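Local coordinates for protein uncharacterized HTH-type transcriptional regulator yydK (Bacillus subtilis subsp. subtilis, PDB 3BWG) that probably binds DNA and regulates transcription as a GntR-family factor, with a winged helix-turn-helix domain joined to a UTRA domain, at residues 75-80 and 227-232; 94-99 and 129-134; 201-206 and 220-225. All blocks are in the same frame, centred on the assembly; numbering follows the deposited sequence.

After the N-terminal helix-turn-helix region and its wing, the chain reaches residues 75-80, which form contact 1 with residues 227-232 near the C terminus. Everything between belongs to that one large loop, so contacts 2 and 3 both lie within it. Contact 2 closes first, pairing 94-99 with 129-134 at one edge of the six-stranded antiparallel sheet. Contact 3 follows in series, joining 201-206 to 220-225 further across the same sheet. The two do not touch, their nearest atoms being about 6 Å apart. Contact 1 touches both: Gln227 packs on Ile132, while Leu80 and Phe230 pack on Ile204, Leu202 and Tyr223, tying the small parallel pair to the large sheet.

Contact 1: residues 75-80 and 227-232; sequences KGYISL and QSQFVV. With EDO (1,2-ethanediol), chain I.
Ile78 is held through both its N-H and its C=O. Its N donates to Gln229 O at 2.9 Å, and its O accepts from Val231 N at 2.9 Å, that donor 36° above the carbonyl plane. Leu80 N reaches Val231 O at 2.9 Å, nearly straight at 173°, which fixes the parallel register. On the face that carries Ile78 and Phe230, the two side chains lie side by side, Ile78 CB 3.7 Å from Phe230 CD1; branched and flat apolar groups suit this buried side. Phe230 CG is anti to its carbonyl carbon, and at the ring's edge sits ethanediol O1, which donates to Ser228 OG at 2.6 Å. Tyr77 crosses Gln229 at about a right angle, its CD1 3.7 Å from Gln229 CG and its CB against Val231. Beside Gly76, where phi 85° is easy without a side chain, a water accepts from Gln229 NE2, donates to Gly76 O and, weakly, to Gln229 O. Further out, Phe230 meets Tyr223 edge-to-face, and Tyr77 OH bonds His181 of the second subunit. Within the chain this is a two-stranded parallel pair; strand 230-234 adds an antiparallel strand of the second subunit, so a mixed sheet spans the dimer interface.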
loop_
_atom_site.group_PDB
_atom_site.type_symbol
_atom_site.label_atom_id
_atom_site.label_comp_id
_atom_site.label_asym_id
_atom_site.label_seq_id
_atom_site.Cartn_x
_atom_site.Cartn_y
_atom_site.Cartn_z
ATOM N N LYS B 75 -7.730 12.447 7.782
ATOM C CA LYS B 75 -9.084 12.039 7.449
ATOM C C LYS B 75 -9.240 12.297 5.959
ATOM O O LYS B 75 -8.524 13.144 5.388
ATOM C CB LYS B 75 -10.092 12.889 8.258
ATOM C CG LYS B 75 -10.726 12.182 9.425
ATOM C CD LYS B 75 -10.985 13.002 10.712
ATOM C CE LYS B 75 -11.407 14.438 10.555
ATOM N NZ LYS B 75 -12.335 14.803 11.715
ATOM N N GLY B 76 -10.156 11.593 5.311
ATOM C CA GLY B 76 -10.560 11.978 3.948
ATOM C C GLY B 76 -9.678 11.438 2.863
ATOM O O GLY B 76 -9.795 11.856 1.708
ATOM N N TYR B 77 -8.769 10.540 3.244
ATOM C CA TYR B 77 -7.922 9.766 2.301
ATOM C C TYR B 77 -8.606 8.430 1.922
ATOM O O TYR B 77 -9.181 7.737 2.771
ATOM C CB TYR B 77 -6.532 9.480 2.913
ATOM C CG TYR B 77 -5.599 10.678 2.994
ATOM C CD1 TYR B 77 -4.713 10.957 1.956
ATOM C CD2 TYR B 77 -5.582 11.519 4.106
ATOM C CE1 TYR B 77 -3.834 12.018 1.994
ATOM C CE2 TYR B 77 -4.682 12.607 4.150
ATOM C CZ TYR B 77 -3.827 12.841 3.091
ATOM O OH TYR B 77 -2.937 13.887 3.098
ATOM N N ILE B 78 -8.566 8.095 0.634
ATOM C CA ILE B 78 -9.094 6.810 0.156
ATOM C C ILE B 78 -7.998 5.764 0.371
ATOM O O ILE B 78 -6.809 5.969 0.044
ATOM C CB ILE B 78 -9.476 6.817 -1.355
ATOM C CG1 ILE B 78 -10.532 7.900 -1.672
ATOM C CG2 ILE B 78 -9.920 5.394 -1.834
ATOM C CD1 ILE B 78 -10.291 8.530 -3.048
ATOM N N SER B 79 -8.410 4.662 0.964
ATOM C CA SER B 79 -7.545 3.538 1.160
ATOM C C SER B 79 -7.115 2.956 -0.201
ATOM O O SER B 79 -7.916 2.457 -0.986
ATOM C CB SER B 79 -8.250 2.506 2.036
ATOM O OG SER B 79 -7.433 1.351 2.059
ATOM N N LEU B 80 -5.845 3.090 -0.513
ATOM C CA LEU B 80 -5.375 2.640 -1.813
ATOM C C LEU B 80 -5.599 1.131 -1.982
ATOM O O LEU B 80 -6.024 0.677 -3.052
ATOM C CB LEU B 80 -3.905 3.012 -1.967
ATOM C CG LEU B 80 -3.189 2.679 -3.275
ATOM C CD1 LEU B 80 -3.665 3.498 -4.456
ATOM C CD2 LEU B 80 -1.723 2.867 -3.022
ATOM N N GLN B 227 -10.066 15.618 -6.446
ATOM C CA GLN B 227 -11.149 15.033 -5.625
ATOM C C GLN B 227 -10.697 13.715 -4.952
ATOM O O GLN B 227 -11.519 12.967 -4.400
ATOM C CB GLN B 227 -12.417 14.782 -6.453
ATOM C CG GLN B 227 -13.023 15.990 -7.174
ATOM C CD GLN B 227 -13.651 16.973 -6.210
ATOM O OE1 GLN B 227 -14.030 16.601 -5.118
ATOM N NE2 GLN B 227 -13.738 18.246 -6.607
ATOM N N SER B 228 -9.404 13.442 -4.991
ATOM C CA SER B 228 -8.890 12.146 -4.466
ATOM C C SER B 228 -7.454 12.257 -3.969
ATOM O O SER B 228 -6.675 13.097 -4.442
ATOM C CB SER B 228 -9.031 11.070 -5.530
ATOM O OG SER B 228 -8.200 11.398 -6.609
ATOM N N GLN B 229 -7.148 11.486 -2.938
ATOM C CA GLN B 229 -5.803 11.365 -2.410
ATOM C C GLN B 229 -5.905 10.130 -1.596
ATOM O O GLN B 229 -6.996 9.848 -1.093
ATOM C CB GLN B 229 -5.402 12.514 -1.501
ATOM C CG GLN B 229 -6.478 12.995 -0.524
ATOM C CD GLN B 229 -7.395 14.001 -1.160
ATOM O OE1 GLN B 229 -6.925 14.919 -1.832
ATOM N NE2 GLN B 229 -8.693 13.851 -0.969
ATOM N N PHE B 230 -4.772 9.422 -1.444
ATOM C CA PHE B 230 -4.752 8.013 -0.990
ATOM C C PHE B 230 -3.840 7.753 0.189
ATOM O O PHE B 230 -2.830 8.405 0.341
ATOM C CB PHE B 230 -4.387 7.056 -2.148
ATOM C CG PHE B 230 -5.278 7.233 -3.342
ATOM C CD1 PHE B 230 -6.452 6.485 -3.470
ATOM C CD2 PHE B 230 -4.960 8.163 -4.321
ATOM C CE1 PHE B 230 -7.333 6.694 -4.520
ATOM C CE2 PHE B 230 -5.829 8.365 -5.411
ATOM C CZ PHE B 230 -7.041 7.613 -5.479
ATOM N N VAL B 231 -4.243 6.826 1.038
ATOM C CA VAL B 231 -3.401 6.366 2.091
ATOM C C VAL B 231 -3.128 4.853 1.956
ATOM O O VAL B 231 -3.940 4.067 1.420
ATOM C CB VAL B 231 -3.941 6.760 3.514
ATOM C CG1 VAL B 231 -5.393 6.194 3.809
ATOM C CG2 VAL B 231 -2.961 6.329 4.575
ATOM N N VAL B 232 -1.944 4.469 2.435
ATOM C CA VAL B 232 -1.574 3.094 2.582
ATOM C C VAL B 232 -0.740 2.930 3.841
ATOM O O VAL B 232 0.139 3.774 4.164
ATOM C CB VAL B 232 -0.933 2.515 1.289
ATOM C CG1 VAL B 232 -0.001 3.454 0.711
ATOM C CG2 VAL B 232 -0.349 1.085 1.518
HETATM C C1 EDO I . -5.211 12.106 -8.077
HETATM O O1 EDO I . -5.650 11.352 -6.988
HETATM C C2 EDO I . -5.766 11.398 -9.281
HETATM O O2 EDO I . -5.264 12.124 -10.365
HETATM O O HOH W 1 -9.780 11.581 -0.705
#

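Contact 2: residues 94-99 and 129-134; sequences NVTSKV and VRYING
Tyr131 has the most surface buried here, and its backbone is as engaged as its ring. Facing Thr96 in a hydrogen-bonded antiparallel pair, it donates from N to Thr96 O at 2.7 Å and accepts at O from Thr96 N at 2.9 Å. With CG beside its own backbone N (chi1 -57°), the ring reaches toward the neighbouring strand and presents its edge to Thr96 O, which lies in the ring plane. Lys98 runs alongside in the same direction, its CB near Tyr131 CE2 and its CD 3.8 Å from Tyr131 OH. A long aliphatic chain suits this exposed face, since it can line a ring edge and still carry its amine away. Lys98 also pairs through its backbone, N donating to Val129 O at 2.9 Å and O accepting from Val129 N in return.

Arg130 works on the other face of the sheet. A bend at chi3 (70°) turns the guanidinium along the sheet toward Val95, where NE donates to Ser97 OG at 2.9 Å, close to the guanidinium plane. Val95 CG2 lies 3.7 Å above one face of that group, offset toward its rim. A water accepts weakly from Arg130 NH2 and donates to Val95 O, while Arg130 NH1 forms a salt bridge with Glu91, which probably offsets its charge.

Strand 95-105 is the outermost of the six-stranded sheet within this chain. Strand 123-132 lies between it and strand 135-145, on which Arg130, Tyr131 and Ile132 pack, while Val99 touches helix 154-157.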
loop_
_atom_site.group_PDB
_atom_site.type_symbol
_atom_site.label_atom_id
_atom_site.label_comp_id
_atom_site.label_asym_id
_atom_site.label_seq_id
_atom_site.Cartn_x
_atom_site.Cartn_y
_atom_site.Cartn_z
ATOM N N ASN B 94 -19.450 8.190 -0.147
ATOM C CA ASN B 94 -20.729 8.193 -0.849
ATOM C C ASN B 94 -20.534 8.147 -2.358
ATOM O O ASN B 94 -20.696 9.145 -3.059
ATOM C CB ASN B 94 -21.654 9.326 -0.399
ATOM C CG ASN B 94 -23.121 8.932 -0.488
ATOM O OD1 ASN B 94 -23.702 8.874 -1.580
ATOM N ND2 ASN B 94 -23.722 8.633 0.661
ATOM N N VAL B 95 -20.190 6.957 -2.834
ATOM C CA VAL B 95 -19.742 6.753 -4.206
ATOM C C VAL B 95 -20.849 6.188 -5.110
ATOM O O VAL B 95 -21.413 5.115 -4.854
ATOM C CB VAL B 95 -18.401 5.931 -4.280
ATOM C CG1 VAL B 95 -18.524 4.606 -3.570
ATOM C CG2 VAL B 95 -17.938 5.733 -5.723
ATOM N N THR B 96 -21.171 6.953 -6.147
ATOM C CA THR B 96 -22.110 6.523 -7.164
ATOM C C THR B 96 -21.401 6.367 -8.498
ATOM O O THR B 96 -20.278 6.855 -8.673
ATOM C CB THR B 96 -23.348 7.467 -7.274
ATOM O OG1 THR B 96 -22.952 8.776 -7.695
ATOM C CG2 THR B 96 -24.083 7.551 -5.921
ATOM N N SER B 97 -22.074 5.682 -9.420
ATOM C CA SER B 97 -21.542 5.319 -10.723
ATOM C C SER B 97 -22.561 5.549 -11.827
ATOM O O SER B 97 -23.751 5.254 -11.672
ATOM C CB SER B 97 -21.099 3.841 -10.758
ATOM O OG SER B 97 -20.000 3.597 -9.919
ATOM N N LYS B 98 -22.057 6.073 -12.936
ATOM C CA LYS B 98 -22.741 6.135 -14.208
ATOM C C LYS B 98 -22.105 5.059 -15.123
ATOM O O LYS B 98 -20.918 5.115 -15.403
ATOM C CB LYS B 98 -22.522 7.531 -14.789
ATOM C CG LYS B 98 -23.249 7.869 -16.064
ATOM C CD LYS B 98 -23.013 9.358 -16.362
ATOM C CE LYS B 98 -23.048 9.695 -17.854
ATOM N NZ LYS B 98 -24.433 9.973 -18.376
ATOM N N VAL B 99 -22.892 4.075 -15.551
ATOM C CA VAL B 99 -22.383 3.034 -16.418
ATOM C C VAL B 99 -22.426 3.568 -17.831
ATOM O O VAL B 99 -23.476 3.929 -18.316
ATOM C CB VAL B 99 -23.207 1.712 -16.328
ATOM C CG1 VAL B 99 -22.642 0.647 -17.259
ATOM C CG2 VAL B 99 -23.218 1.194 -14.920
ATOM N N VAL B 129 -17.965 6.047 -15.028
ATOM C CA VAL B 129 -17.449 7.193 -14.311
ATOM C C VAL B 129 -18.023 7.046 -12.934
ATOM O O VAL B 129 -19.216 6.700 -12.763
ATOM C CB VAL B 129 -17.864 8.545 -14.960
ATOM C CG1 VAL B 129 -17.299 9.788 -14.177
ATOM C CG2 VAL B 129 -17.423 8.580 -16.434
ATOM N N ARG B 130 -17.171 7.260 -11.943
ATOM C CA ARG B 130 -17.617 7.188 -10.557
ATOM C C ARG B 130 -17.557 8.564 -9.887
ATOM O O ARG B 130 -16.773 9.409 -10.306
ATOM C CB ARG B 130 -16.852 6.107 -9.796
ATOM C CG ARG B 130 -16.630 4.827 -10.608
ATOM C CD ARG B 130 -16.171 3.686 -9.697
ATOM N NE ARG B 130 -17.304 3.277 -8.834
ATOM C CZ ARG B 130 -17.176 2.526 -7.742
ATOM N NH1 ARG B 130 -15.967 2.084 -7.382
ATOM N NH2 ARG B 130 -18.259 2.188 -7.030
ATOM N N TYR B 131 -18.427 8.791 -8.892
ATOM C CA TYR B 131 -18.588 10.095 -8.222
ATOM C C TYR B 131 -18.557 9.982 -6.688
ATOM O O TYR B 131 -19.106 9.038 -6.107
ATOM C CB TYR B 131 -19.907 10.773 -8.608
ATOM C CG TYR B 131 -20.108 11.009 -10.078
ATOM C CD1 TYR B 131 -20.073 12.300 -10.623
ATOM C CD2 TYR B 131 -20.370 9.938 -10.932
ATOM C CE1 TYR B 131 -20.270 12.507 -12.030
ATOM C CE2 TYR B 131 -20.568 10.118 -12.291
ATOM C CZ TYR B 131 -20.503 11.374 -12.845
ATOM O OH TYR B 131 -20.692 11.455 -14.211
ATOM N N ILE B 132 -17.908 10.938 -6.033
ATOM C CA ILE B 132 -17.938 11.024 -4.569
ATOM C C ILE B 132 -18.540 12.338 -4.238
ATOM O O ILE B 132 -18.008 13.389 -4.615
ATOM C CB ILE B 132 -16.536 10.846 -3.870
ATOM C CG1 ILE B 132 -15.353 11.334 -4.742
ATOM C CG2 ILE B 132 -16.343 9.406 -3.460
ATOM C CD1 ILE B 132 -14.942 12.790 -4.527
ATOM N N ASN B 133 -19.707 12.276 -3.601
ATOM C CA ASN B 133 -20.498 13.461 -3.262
ATOM C C ASN B 133 -20.694 14.438 -4.406
ATOM O O ASN B 133 -20.326 15.608 -4.294
ATOM C CB ASN B 133 -19.901 14.167 -2.035
ATOM C CG ASN B 133 -20.257 13.453 -0.732
ATOM O OD1 ASN B 133 -21.409 13.518 -0.266
ATOM N ND2 ASN B 133 -19.280 12.750 -0.151
ATOM N N GLY B 134 -21.248 13.943 -5.516
ATOM C CA GLY B 134 -21.653 14.810 -6.639
ATOM C C GLY B 134 -20.512 15.286 -7.538
ATOM O O GLY B 134 -20.746 15.945 -8.560
HETATM O O HOH W 2 -21.092 2.731 -5.984
#

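Contact 3: residues 201-206 and 220-225; sequences KLYIES and KISYNY. With EDO (1,2-ethanediol), chain I; EDO (1,2-ethanediol), chain H.
A molecule of ethanediol, probably from the crystallisation liquor, wedges between the strands where they part. Leu202 N and Tyr223 O stand 4.2 Å apart, and the ethanediol O2 bridges them, accepting from Leu202 N at 2.7 Å and donating to Tyr223 O. Tyr223 N still donates directly to Leu202 O at 3.0 Å. Further along, Ile204 and Ile221 exchange two backbone bonds, Ile204 N to Ile221 O at 2.8 Å being the shorter. This is the antiparallel beta hairpin of strands 200-210 and 215-224 in the UTRA domain's six-stranded sheet, between strands 173-184 and 135-145. Ile221 CG2, two residues earlier on the same strand, lies 3.5 Å above one face of the Tyr223 ring, offset toward its rim, and Ile204 CD1 meets Tyr223 CE2 at 3.7 Å; apolar bulk suits this side. On the other face Tyr203, with CG anti to its backbone N (chi1 170°), runs alongside Lys220. The lysine chain, bent at chi3 and chi4, brings NZ to donate to Tyr203 OH at 3.2 Å, while its charge is paired with Glu110. Glu205 bonds Tyr218 and forms a salt bridge with Arg74 of the second subunit. Ser222 OG, beside Tyr203 CD1, shares a hydrogen bond with a second ethanediol.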
loop_
_atom_site.group_PDB
_atom_site.type_symbol
_atom_site.label_atom_id
_atom_site.label_comp_id
_atom_site.label_asym_id
_atom_site.label_seq_id
_atom_site.Cartn_x
_atom_site.Cartn_y
_atom_site.Cartn_z
ATOM N N LYS B 201 -3.080 13.356 -13.712
ATOM C CA LYS B 201 -3.915 12.234 -13.217
ATOM C C LYS B 201 -3.031 11.144 -12.618
ATOM O O LYS B 201 -1.882 10.939 -13.043
ATOM C CB LYS B 201 -4.750 11.607 -14.347
ATOM C CG LYS B 201 -3.867 11.190 -15.507
ATOM C CD LYS B 201 -4.462 10.147 -16.380
ATOM C CE LYS B 201 -3.370 9.583 -17.249
ATOM N NZ LYS B 201 -3.888 9.300 -18.583
ATOM N N LEU B 202 -3.585 10.474 -11.627
ATOM C CA LEU B 202 -3.086 9.198 -11.183
ATOM C C LEU B 202 -3.829 8.126 -11.965
ATOM O O LEU B 202 -5.068 8.129 -12.065
ATOM C CB LEU B 202 -3.320 9.013 -9.694
ATOM C CG LEU B 202 -2.775 7.758 -9.006
ATOM C CD1 LEU B 202 -1.226 7.532 -9.146
ATOM C CD2 LEU B 202 -3.293 7.722 -7.523
ATOM N N TYR B 203 -3.033 7.261 -12.568
ATOM C CA TYR B 203 -3.521 6.231 -13.425
ATOM C C TYR B 203 -3.072 4.887 -12.858
ATOM O O TYR B 203 -1.889 4.591 -12.779
ATOM C CB TYR B 203 -2.984 6.449 -14.856
ATOM C CG TYR B 203 -3.258 5.263 -15.735
ATOM C CD1 TYR B 203 -4.576 4.852 -15.955
ATOM C CD2 TYR B 203 -2.221 4.513 -16.305
ATOM C CE1 TYR B 203 -4.869 3.722 -16.718
ATOM C CE2 TYR B 203 -2.508 3.381 -17.100
ATOM C CZ TYR B 203 -3.845 3.012 -17.297
ATOM O OH TYR B 203 -4.225 1.937 -18.073
ATOM N N ILE B 204 -4.027 4.079 -12.432
ATOM C CA ILE B 204 -3.707 2.799 -11.770
ATOM C C ILE B 204 -4.277 1.652 -12.555
ATOM O O ILE B 204 -5.468 1.701 -12.931
ATOM C CB ILE B 204 -4.317 2.751 -10.317
ATOM C CG1 ILE B 204 -3.913 4.007 -9.528
ATOM C CG2 ILE B 204 -3.986 1.369 -9.558
ATOM C CD1 ILE B 204 -4.371 4.011 -8.121
ATOM N N GLU B 205 -3.429 0.644 -12.805
ATOM C CA GLU B 205 -3.853 -0.685 -13.234
ATOM C C GLU B 205 -3.806 -1.688 -12.112
ATOM O O GLU B 205 -2.757 -1.844 -11.444
ATOM C CB GLU B 205 -2.989 -1.184 -14.375
ATOM C CG GLU B 205 -3.092 -0.314 -15.593
ATOM C CD GLU B 205 -1.927 -0.559 -16.505
ATOM O OE1 GLU B 205 -0.846 0.035 -16.296
ATOM O OE2 GLU B 205 -2.063 -1.409 -17.399
ATOM N N SER B 206 -4.938 -2.372 -11.900
ATOM C CA SER B 206 -5.046 -3.346 -10.848
ATOM C C SER B 206 -5.334 -4.753 -11.366
ATOM O O SER B 206 -6.156 -4.947 -12.258
ATOM C CB SER B 206 -6.153 -2.962 -9.863
ATOM O OG SER B 206 -5.972 -1.635 -9.411
ATOM N N LYS B 220 -8.430 -0.464 -15.253
ATOM C CA LYS B 220 -7.622 0.682 -15.643
ATOM C C LYS B 220 -8.377 1.902 -15.197
ATOM O O LYS B 220 -9.483 2.147 -15.668
ATOM C CB LYS B 220 -7.483 0.700 -17.147
ATOM C CG LYS B 220 -6.619 -0.459 -17.633
ATOM C CD LYS B 220 -6.937 -0.848 -19.076
ATOM C CE LYS B 220 -6.822 0.297 -20.047
ATOM N NZ LYS B 220 -5.455 0.362 -20.620
ATOM N N ILE B 221 -7.790 2.673 -14.283
ATOM C CA ILE B 221 -8.500 3.802 -13.689
ATOM C C ILE B 221 -7.688 5.093 -13.680
ATOM O O ILE B 221 -6.497 5.108 -13.347
ATOM C CB ILE B 221 -8.930 3.474 -12.284
ATOM C CG1 ILE B 221 -9.681 2.119 -12.264
ATOM C CG2 ILE B 221 -9.825 4.643 -11.712
ATOM C CD1 ILE B 221 -10.262 1.702 -10.926
ATOM N N SER B 222 -8.339 6.169 -14.093
ATOM C CA SER B 222 -7.778 7.498 -13.977
ATOM C C SER B 222 -8.612 8.278 -12.965
ATOM O O SER B 222 -9.818 8.416 -13.144
ATOM C CB SER B 222 -7.820 8.207 -15.342
ATOM O OG SER B 222 -6.973 7.540 -16.251
ATOM N N TYR B 223 -7.958 8.812 -11.941
ATOM C CA TYR B 223 -8.628 9.606 -10.936
ATOM C C TYR B 223 -8.590 11.120 -11.183
ATOM O O TYR B 223 -7.637 11.654 -11.787
ATOM C CB TYR B 223 -8.055 9.268 -9.550
ATOM C CG TYR B 223 -8.315 7.824 -9.114
ATOM C CD1 TYR B 223 -9.457 7.511 -8.394
ATOM C CD2 TYR B 223 -7.413 6.788 -9.414
ATOM C CE1 TYR B 223 -9.728 6.177 -7.995
ATOM C CE2 TYR B 223 -7.657 5.443 -9.010
ATOM C CZ TYR B 223 -8.820 5.164 -8.277
ATOM O OH TYR B 223 -9.134 3.881 -7.857
ATOM N N ASN B 224 -9.615 11.804 -10.682
ATOM C CA ASN B 224 -9.627 13.257 -10.608
ATOM C C ASN B 224 -8.671 13.757 -9.510
ATOM O O ASN B 224 -8.950 13.576 -8.311
ATOM C CB ASN B 224 -11.086 13.687 -10.347
ATOM C CG ASN B 224 -11.275 15.167 -10.224
ATOM O OD1 ASN B 224 -10.345 15.929 -9.906
ATOM N ND2 ASN B 224 -12.512 15.601 -10.451
ATOM N N TYR B 225 -7.552 14.378 -9.911
ATOM C CA TYR B 225 -6.538 14.863 -8.973
ATOM C C TYR B 225 -7.056 15.873 -7.937
ATOM O O TYR B 225 -6.457 16.036 -6.874
ATOM C CB TYR B 225 -5.307 15.429 -9.726
ATOM C CG TYR B 225 -5.457 16.843 -10.224
ATOM C CD1 TYR B 225 -4.858 17.895 -9.554
ATOM C CD2 TYR B 225 -6.204 17.123 -11.364
ATOM C CE1 TYR B 225 -4.993 19.223 -10.002
ATOM C CE2 TYR B 225 -6.370 18.449 -11.833
ATOM C CZ TYR B 225 -5.745 19.477 -11.146
ATOM O OH TYR B 225 -5.861 20.755 -11.594
HETATM C C1 EDO I . -5.211 12.106 -8.077
HETATM O O1 EDO I . -5.650 11.352 -6.988
HETATM C C2 EDO I . -5.766 11.398 -9.281
HETATM O O2 EDO I . -5.264 12.124 -10.365
HETATM C C1 EDO H . -8.799 4.566 -17.369
HETATM O O1 EDO H . -8.225 5.789 -17.816
HETATM C C2 EDO H . -9.657 4.033 -18.492
HETATM O O2 EDO H . -8.766 3.524 -19.493
#